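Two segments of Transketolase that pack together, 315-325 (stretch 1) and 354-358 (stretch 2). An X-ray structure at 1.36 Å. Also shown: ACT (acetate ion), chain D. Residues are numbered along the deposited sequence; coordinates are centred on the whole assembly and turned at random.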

ATOM      1  N   GLU A 315     -12.962   1.315 -38.841  1.00  9.90           N
ATOM      2  CA  GLU A 315     -14.040   0.600 -38.166  1.00 10.01           C
ATOM      3  C   GLU A 315     -13.550   0.069 -36.823  1.00  8.80           C
ATOM      4  O   GLU A 315     -14.280   0.109 -35.848  1.00  8.74           O
ATOM      5  N   LEU A 316     -12.313  -0.417 -36.779  1.00  8.81           N
ATOM      6  CA  LEU A 316     -11.759  -0.883 -35.508  1.00  8.56           C
ATOM      7  C   LEU A 316     -11.725   0.258 -34.483  1.00  8.28           C
ATOM      8  O   LEU A 316     -12.154   0.073 -33.360  1.00  7.38           O
ATOM      9  N   LEU A 317     -11.224   1.423 -34.873  1.00  8.09           N
ATOM     10  CA  LEU A 317     -11.146   2.530 -33.946  1.00  7.62           C
ATOM     11  C   LEU A 317     -12.555   2.881 -33.460  1.00  7.32           C
ATOM     12  O   LEU A 317     -12.745   3.099 -32.280  1.00  7.87           O
ATOM     13  N   GLU A 318     -13.538   2.888 -34.357  1.00  9.00           N
ATOM     14  CA  GLU A 318     -14.901   3.176 -33.928  1.00  9.21           C
ATOM     15  C   GLU A 318     -15.449   2.160 -32.935  1.00  8.99           C
ATOM     16  O   GLU A 318     -16.145   2.548 -31.992  1.00  9.78           O
ATOM     17  N   ARG A 319     -15.143   0.875 -33.124  1.00  7.84           N
ATOM     18  CA  ARG A 319     -15.545  -0.127 -32.135  1.00  7.98           C
ATOM     19  C   ARG A 319     -14.868   0.096 -30.798  1.00  7.91           C
ATOM     20  O   ARG A 319     -15.491  -0.096 -29.748  1.00  8.59           O
ATOM     21  N   LEU A 320     -13.588   0.463 -30.809  1.00  7.27           N
ATOM     22  CA  LEU A 320     -12.873   0.692 -29.570  1.00  7.66           C
ATOM     23  C   LEU A 320     -13.429   1.887 -28.808  1.00  8.21           C
ATOM     24  O   LEU A 320     -13.478   1.902 -27.584  1.00  8.98           O
ATOM     25  N   LEU A 321     -13.864   2.903 -29.552  1.00  8.30           N
ATOM     26  CA  LEU A 321     -14.386   4.128 -28.940  1.00  8.88           C
ATOM     27  C   LEU A 321     -15.844   3.952 -28.498  1.00  9.53           C
ATOM     28  O   LEU A 321     -16.292   4.696 -27.648  1.00 12.06           O
ATOM     29  N   ASN A 322     -16.537   2.961 -29.044  1.00  8.83           N
ATOM     30  CA  ASN A 322     -17.977   2.755 -28.825  1.00 10.49           C
ATOM     31  C   ASN A 322     -18.294   1.297 -28.520  1.00 10.06           C
ATOM     32  O   ASN A 322     -19.006   0.627 -29.273  1.00 10.68           O
ATOM     33  N   PRO A 323     -17.742   0.777 -27.415  1.00 10.12           N
ATOM     34  CA  PRO A 323     -17.969  -0.613 -27.098  1.00 10.82           C
ATOM     35  C   PRO A 323     -19.442  -0.893 -26.817  1.00 11.19           C
ATOM     36  O   PRO A 323     -20.152  -0.053 -26.226  1.00 10.50           O
ATOM     37  N   ASP A 324     -19.883  -2.067 -27.259  1.00 10.52           N
ATOM     38  CA  ASP A 324     -21.272  -2.470 -27.105  1.00 10.81           C
ATOM     39  C   ASP A 324     -21.340  -3.538 -26.028  1.00 10.09           C
ATOM     40  O   ASP A 324     -21.086  -4.711 -26.281  1.00 10.54           O
ATOM     41  N   PHE A 325     -21.702  -3.140 -24.814  1.00  9.04           N
ATOM     42  CA  PHE A 325     -21.725  -4.080 -23.699  1.00  8.63           C
ATOM     43  C   PHE A 325     -22.992  -4.914 -23.695  1.00  7.72           C
ATOM     44  O   PHE A 325     -23.020  -6.000 -23.129  1.00  9.09           O
ATOM     45  N   ASN A 354     -15.105 -10.414 -26.889  1.00  7.49           N
ATOM     46  CA  ASN A 354     -16.132  -9.497 -27.395  1.00  7.61           C
ATOM     47  C   ASN A 354     -15.670  -8.051 -27.507  1.00  7.83           C
ATOM     48  O   ASN A 354     -16.264  -7.288 -28.262  1.00  9.72           O
ATOM     49  N   LEU A 355     -14.609  -7.678 -26.798  1.00  7.42           N
ATOM     50  CA  LEU A 355     -14.207  -6.284 -26.684  1.00  7.84           C
ATOM     51  C   LEU A 355     -12.747  -6.174 -27.078  1.00  7.10           C
ATOM     52  O   LEU A 355     -11.853  -6.612 -26.337  1.00  7.69           O
ATOM     53  N   GLU A 356     -12.473  -5.568 -28.229  1.00  7.65           N
ATOM     54  CA  GLU A 356     -11.109  -5.493 -28.713  1.00  7.97           C
ATOM     55  C   GLU A 356     -10.170  -4.696 -27.807  1.00  8.50           C
ATOM     56  O   GLU A 356      -8.964  -4.922 -27.823  1.00 11.27           O
ATOM     57  N   GLY A 357     -10.712  -3.792 -26.993  1.00  6.87           N
ATOM     58  CA  GLY A 357      -9.918  -3.019 -26.079  1.00  6.38           C
ATOM     59  C   GLY A 357      -9.840  -3.538 -24.649  1.00  6.46           C
ATOM     60  O   GLY A 357      -9.211  -2.886 -23.810  1.00  6.71           O
ATOM     61  N   PHE A 358     -10.470  -4.680 -24.354  1.00  6.62           N
ATOM     62  CA  PHE A 358     -10.432  -5.282 -23.026  1.00  6.86           C
ATOM     63  C   PHE A 358      -9.178  -6.123 -22.863  1.00  7.16           C
ATOM     64  O   PHE A 358      -8.941  -7.033 -23.633  1.00  8.63           O
TER

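Stretch 2 meets the last turns of a helix and the loop that follows it, and the contact is apolar at Leu355, charged at Glu356, and close-packed against a leucine methyl at Gly357. Asn354 points its CB toward stretch 1 but makes no contact there; its ND2 is hydrogen-bonded elsewhere in the structure.

Leu355, the first residue to leave helical geometry, sets its CB sideways, yet its m,t rotamer (chi1 -64°, chi2 166°) brings the methyls to the loop of stretch 1. Leu355 CD2 lies 3.9 Å from Pro323 CB, and the CB of Pro323 points toward stretch 2. Leu355 CD1 lies 4.0 Å from Phe325 CE1, at the ring's edge. Phe325 starts away from stretch 2, and chi1 of -57° (m) returns its ring to the leucine. Leu355 therefore packs against both apolar residues, and both of its methyls lie near Phe325 CE1.

Glu356 has the largest covered area of the contact. Its CB points toward the helix, and with chi1 m and chi2 t the carboxylate reaches Arg319, whose CA-to-CB bond points toward stretch 2 and whose chi1 to chi3 are m, t, m. The salt bridge is bidentate: Arg319 NE donates to Glu356 OE1 at 2.8 Å and Arg319 NH2 to Glu356 OE2 at 2.9 Å, both nearly straight, so the carboxylate meets the guanidinium along its edge. Leu316, t,p, borders the pair, its CD1 3.4 Å from Glu356 OE2.

Gly357 brings the backbones close, its CA 5.9 Å from the CA of Leu320. Leu320, m,t, sends CD2 to within 3.3 Å of Gly357 N, and an ideal CB on the glycine would sit a tight 3.2 Å from that methyl. The absent side chain leaves room for the leucine. Phe358 closes the type I turn, with Phe358 N hydrogen-bonded to Leu355 O at 3.1 Å, and makes no contact across.

Away from this packing, an acetate oxygen, ACT O, accepts a hydrogen bond from Glu315 N at 3.0 Å.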

ATOM      1  CB  GLU A 315     -14.604  -0.542 -39.032  1.00 10.73           C
ATOM      2  CG  GLU A 315     -15.398  -0.074 -40.276  1.00 14.36           C
ATOM      3  CD  GLU A 315     -16.232  -1.181 -40.945  1.00 20.66           C
ATOM      4  OE1 GLU A 315     -16.552  -2.224 -40.304  1.00 26.71           O
ATOM      5  OE2 GLU A 315     -16.610  -0.971 -42.114  1.00 26.24           O
ATOM      6  CB  LEU A 316     -10.351  -1.435 -35.719  1.00  9.70           C
ATOM      7  CG  LEU A 316      -9.561  -1.754 -34.448  1.00  9.49           C
ATOM      8  CD1 LEU A 316     -10.314  -2.733 -33.550  1.00 11.10           C
ATOM      9  CD2 LEU A 316      -8.173  -2.262 -34.772  1.00 13.26           C
ATOM     10  CB  LEU A 317     -10.406   3.723 -34.546  1.00  7.09           C
ATOM     11  CG  LEU A 317     -10.343   4.948 -33.632  1.00  6.57           C
ATOM     12  CD1 LEU A 317      -9.706   4.614 -32.302  1.00  8.07           C
ATOM     13  CD2 LEU A 317      -9.593   6.103 -34.326  1.00  8.18           C
ATOM     14  CB  GLU A 318     -15.836   3.384 -35.128  1.00 10.16           C
ATOM     15  CG  GLU A 318     -15.666   4.782 -35.736  1.00 14.65           C
ATOM     16  CD  GLU A 318     -16.146   5.895 -34.758  1.00 20.02           C
ATOM     17  OE1 GLU A 318     -15.355   6.780 -34.371  1.00 23.09           O
ATOM     18  OE2 GLU A 318     -17.323   5.857 -34.329  1.00 26.68           O
ATOM     19  CB  ARG A 319     -15.268  -1.538 -32.640  1.00  8.72           C
ATOM     20  CG  ARG A 319     -16.096  -1.948 -33.852  1.00  8.62           C
ATOM     21  CD  ARG A 319     -15.999  -3.427 -34.145  1.00  9.05           C
ATOM     22  NE  ARG A 319     -14.649  -3.874 -34.471  1.00  9.90           N
ATOM     23  CZ  ARG A 319     -14.113  -3.877 -35.678  1.00  9.99           C
ATOM     24  NH1 ARG A 319     -14.771  -3.401 -36.739  1.00 14.05           N
ATOM     25  NH2 ARG A 319     -12.873  -4.334 -35.861  1.00 10.65           N
ATOM     26  CB  LEU A 320     -11.387   0.899 -29.853  1.00  7.10           C
ATOM     27  CG  LEU A 320     -10.612  -0.296 -30.337  1.00  7.02           C
ATOM     28  CD1 LEU A 320      -9.296   0.141 -30.915  1.00  7.68           C
ATOM     29  CD2 LEU A 320     -10.417  -1.324 -29.226  1.00  7.96           C
ATOM     30  CB  LEU A 321     -14.295   5.305 -29.922  1.00  8.17           C
ATOM     31  CG  LEU A 321     -12.866   5.764 -30.257  1.00  7.78           C
ATOM     32  CD1 LEU A 321     -12.937   6.777 -31.371  1.00  9.67           C
ATOM     33  CD2 LEU A 321     -12.192   6.367 -29.046  1.00  9.92           C
ATOM     34  CB  ASN A 322     -18.717   3.173 -30.086  1.00 10.86           C
ATOM     35  CG  ASN A 322     -18.555   4.626 -30.391  1.00 14.05           C
ATOM     36  OD1 ASN A 322     -19.186   5.461 -29.734  1.00 16.96           O
ATOM     37  ND2 ASN A 322     -17.711   4.964 -31.381  1.00 14.05           N
ATOM     38  CB  PRO A 323     -17.092  -0.848 -25.864  1.00 11.59           C
ATOM     39  CG  PRO A 323     -16.858   0.480 -25.294  1.00 12.70           C
ATOM     40  CD  PRO A 323     -16.839   1.424 -26.460  1.00 10.85           C
ATOM     41  CB  ASP A 324     -21.796  -3.039 -28.425  1.00 11.28           C
ATOM     42  CG  ASP A 324     -23.254  -3.412 -28.364  1.00 12.26           C
ATOM     43  OD1 ASP A 324     -23.845  -3.560 -27.272  1.00 13.90           O
ATOM     44  OD2 ASP A 324     -23.846  -3.535 -29.475  1.00 17.48           O
ATOM     45  CB  PHE A 325     -21.584  -3.328 -22.381  1.00  8.70           C
ATOM     46  CG  PHE A 325     -20.347  -2.478 -22.301  1.00  8.92           C
ATOM     47  CD1 PHE A 325     -19.114  -3.013 -22.563  1.00  9.16           C
ATOM     48  CD2 PHE A 325     -20.409  -1.150 -21.873  1.00  8.60           C
ATOM     49  CE1 PHE A 325     -17.963  -2.250 -22.503  1.00  9.53           C
ATOM     50  CE2 PHE A 325     -19.257  -0.381 -21.801  1.00  9.16           C
ATOM     51  CZ  PHE A 325     -18.036  -0.945 -22.109  1.00  8.59           C
ATOM     52  CB  ASN A 354     -17.386  -9.528 -26.503  1.00  8.63           C
ATOM     53  CG  ASN A 354     -18.308 -10.707 -26.791  1.00 10.81           C
ATOM     54  OD1 ASN A 354     -19.198 -10.628 -27.643  1.00 12.43           O
ATOM     55  ND2 ASN A 354     -18.096 -11.805 -26.107  1.00  9.83           N
ATOM     56  CB  LEU A 355     -14.422  -5.787 -25.253  1.00  8.54           C
ATOM     57  CG  LEU A 355     -15.866  -5.759 -24.759  1.00  7.99           C
ATOM     58  CD1 LEU A 355     -15.917  -5.576 -23.266  1.00  8.87           C
ATOM     59  CD2 LEU A 355     -16.727  -4.710 -25.464  1.00 10.67           C
ATOM     60  CB  GLU A 356     -11.106  -4.948 -30.145  1.00  8.25           C
ATOM     61  CG  GLU A 356     -11.628  -5.970 -31.160  1.00  9.37           C
ATOM     62  CD  GLU A 356     -12.192  -5.360 -32.424  1.00 11.53           C
ATOM     63  OE1 GLU A 356     -13.052  -4.480 -32.308  1.00 11.41           O
ATOM     64  OE2 GLU A 356     -11.793  -5.775 -33.555  1.00 11.62           O
ATOM     65  CB  PHE A 358     -11.687  -6.115 -22.822  1.00  6.99           C
ATOM     66  CG  PHE A 358     -11.874  -6.605 -21.423  1.00  7.03           C
ATOM     67  CD1 PHE A 358     -12.611  -5.872 -20.488  1.00  7.88           C
ATOM     68  CD2 PHE A 358     -11.331  -7.821 -21.024  1.00  7.40           C
ATOM     69  CE1 PHE A 358     -12.793  -6.341 -19.201  1.00  7.97           C
ATOM     70  CE2 PHE A 358     -11.535  -8.294 -19.717  1.00  7.55           C
ATOM     71  CZ  PHE A 358     -12.249  -7.541 -18.821  1.00  8.27           C
TER
HETATM   72  C   ACT D3001     -12.084   0.913 -42.488  1.00 30.91           C
HETATM   73  O   ACT D3001     -12.173   0.125 -41.486  1.00 31.11           O
HETATM   74  OXT ACT D3001     -10.970   1.501 -42.621  1.00 33.06           O
HETATM   75  CH3 ACT D3001     -13.254   1.230 -43.387  1.00 32.50           C